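Local coordinates for protein PreproPTTH (Bombyx mori, PDB 5AOQ) that acts as the prothoracicotropic neurohormone, a cystine-knot peptide hormone perceived by the receptor tyrosine kinase Torso and linked to the developmental timing of metamorphosis, at residues 24-29 with 88-93. The protein carries 1 engineered substitution. Residues are numbered along the deposited sequence; the frame is centred on the assembly and turned at random.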
loop_
_atom_site.group_PDB
_atom_site.type_symbol
_atom_site.label_atom_id
_atom_site.label_comp_id
_atom_site.label_asym_id
_atom_site.label_seq_id
_atom_site.Cartn_x
_atom_site.Cartn_y
_atom_site.Cartn_z
ATOM N N GLU D 24 8.027 -2.558 13.439
ATOM C CA GLU D 24 8.440 -1.248 12.957
ATOM C C GLU D 24 7.197 -0.418 12.649
ATOM O O GLU D 24 6.365 -0.809 11.829
ATOM C CB GLU D 24 9.329 -1.387 11.722
ATOM C CG GLU D 24 10.063 -0.116 11.331
ATOM C CD GLU D 24 10.962 -0.312 10.127
ATOM O OE1 GLU D 24 11.091 -1.464 9.660
ATOM O OE2 GLU D 24 11.540 0.685 9.646
ATOM N N ASP D 25 7.077 0.723 13.320
ATOM C CA ASP D 25 5.879 1.551 13.231
ATOM C C ASP D 25 5.777 2.324 11.919
ATOM O O ASP D 25 4.726 2.333 11.281
ATOM C CB ASP D 25 5.834 2.536 14.401
ATOM C CG ASP D 25 4.472 3.178 14.567
ATOM O OD1 ASP D 25 4.208 4.197 13.896
ATOM O OD2 ASP D 25 3.663 2.664 15.368
ATOM N N LEU D 26 6.862 2.997 11.539
ATOM C CA LEU D 26 6.903 3.796 10.314
ATOM C C LEU D 26 5.833 4.887 10.296
ATOM O O LEU D 26 5.557 5.475 9.248
ATOM C CB LEU D 26 6.741 2.906 9.076
ATOM C CG LEU D 26 7.848 1.892 8.793
ATOM C CD1 LEU D 26 7.450 0.995 7.635
ATOM C CD2 LEU D 26 9.158 2.602 8.492
ATOM N N GLY D 27 5.235 5.164 11.450
ATOM C CA GLY D 27 4.207 6.182 11.541
ATOM C C GLY D 27 2.924 5.777 10.840
ATOM O O GLY D 27 2.898 4.827 10.058
ATOM N N GLU D 28 1.852 6.505 11.131
ATOM C CA GLU D 28 0.548 6.220 10.551
ATOM C C GLU D 28 0.494 6.687 9.096
ATOM O O GLU D 28 -0.429 6.346 8.357
ATOM C CB GLU D 28 -0.553 6.892 11.374
ATOM C CG GLU D 28 -1.960 6.418 11.053
ATOM C CD GLU D 28 -2.992 6.970 12.017
ATOM O OE1 GLU D 28 -2.657 7.905 12.776
ATOM O OE2 GLU D 28 -4.135 6.470 12.020
ATOM N N ASN D 29 1.492 7.468 8.693
ATOM C CA ASN D 29 1.566 7.990 7.334
ATOM C C ASN D 29 1.846 6.902 6.298
ATOM O O ASN D 29 1.597 7.090 5.108
ATOM C CB ASN D 29 2.646 9.070 7.246
ATOM C CG ASN D 29 2.250 10.347 7.961
ATOM O OD1 ASN D 29 1.233 10.396 8.653
ATOM N ND2 ASN D 29 3.054 11.391 7.797
ATOM N N GLU D 88 8.435 3.445 -2.225
ATOM C CA GLU D 88 9.866 3.339 -1.982
ATOM C C GLU D 88 10.200 1.984 -1.377
ATOM O O GLU D 88 9.405 1.405 -0.632
ATOM C CB GLU D 88 10.348 4.466 -1.066
ATOM C CG GLU D 88 9.722 4.470 0.320
ATOM C CD GLU D 88 10.332 5.524 1.225
ATOM O OE1 GLU D 88 10.029 6.721 1.035
ATOM O OE2 GLU D 88 11.115 5.155 2.125
ATOM N N SER D 89 11.387 1.491 -1.710
ATOM C CA SER D 89 11.870 0.216 -1.199
ATOM C C SER D 89 12.332 0.355 0.244
ATOM O O SER D 89 12.794 1.417 0.662
ATOM C CB SER D 89 13.012 -0.309 -2.071
ATOM O OG SER D 89 13.540 -1.513 -1.544
ATOM N N HIS D 90 12.198 -0.731 0.998
ATOM C CA HIS D 90 12.556 -0.745 2.408
ATOM C C HIS D 90 13.129 -2.105 2.797
ATOM O O HIS D 90 12.378 -3.062 2.994
ATOM C CB HIS D 90 11.334 -0.418 3.267
ATOM C CG HIS D 90 11.661 -0.094 4.691
ATOM N ND1 HIS D 90 12.594 0.856 5.044
ATOM C CD2 HIS D 90 11.175 -0.592 5.853
ATOM C CE1 HIS D 90 12.671 0.928 6.360
ATOM N NE2 HIS D 90 11.819 0.060 6.876
ATOM N N PRO D 91 14.467 -2.202 2.889
ATOM C CA PRO D 91 15.059 -3.464 3.338
ATOM C C PRO D 91 14.824 -3.689 4.825
ATOM O O PRO D 91 14.963 -2.751 5.611
ATOM C CB PRO D 91 16.546 -3.283 3.034
ATOM C CG PRO D 91 16.762 -1.818 3.093
ATOM C CD PRO D 91 15.496 -1.193 2.580
ATOM N N VAL D 92 14.460 -4.911 5.196
ATOM C CA VAL D 92 14.235 -5.244 6.597
ATOM C C VAL D 92 14.712 -6.663 6.893
ATOM O O VAL D 92 14.662 -7.539 6.029
ATOM C CB VAL D 92 12.738 -5.099 6.970
ATOM C CG1 VAL D 92 11.881 -6.075 6.168
ATOM C CG2 VAL D 92 12.528 -5.292 8.465
ATOM N N SER D 93 15.182 -6.879 8.117
ATOM C CA SER D 93 15.575 -8.209 8.556
ATOM C C SER D 93 14.362 -9.125 8.565
ATOM O O SER D 93 13.318 -8.772 9.110
ATOM C CB SER D 93 16.209 -8.161 9.946
ATOM O OG SER D 93 16.634 -9.451 10.353
#
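E24 and H90 approach from opposite directions and join in a His-carboxylate hydrogen bond that ties two beta-hairpins of this cystine-knot hormone together. One hairpin pairs strands 20-24 and 35-39, the other strands 55-65 and 86-97; E24 ends the first strand of the former, and H90 lies on the last strand of the latter. The backbones stay well apart, with the CA atoms of E24 and H90 11.3 Å from each other, so long side chains have to span the distance. Glutamate suits this task: its CG stands anti to the backbone N (chi1 -167°) and the chain runs on extended, carrying the carboxylate to the edge of the imidazole. Histidine answers with a ring N-H: NE2 of H90 donates to OE2 of E24 at 2.9 Å. OE2 receives it on its syn side, although the donor sits 29° out of the carboxylate plane, and the two flat groups are turned 48° against each other. With a negative carboxylate this close, the imidazole would probably be more easily protonated. L26, in the loop beyond the strand, runs by H90 in the opposite sense, with CD2 4.0 Å from NE2 of H90; its branched end lets it lie against I35 and the imidazole together. Cutting E24 back to an alanine would remove the carboxylate and would probably leave the NE2 hydrogen of H90 without its mate and open a gap between the hairpins. V92 takes a lesser part, its CG2 methyl 4.3 Å from OE1 of E24, while that same OE1 accepts a second, weak bond from NE2 of H90 at 3.3 Å.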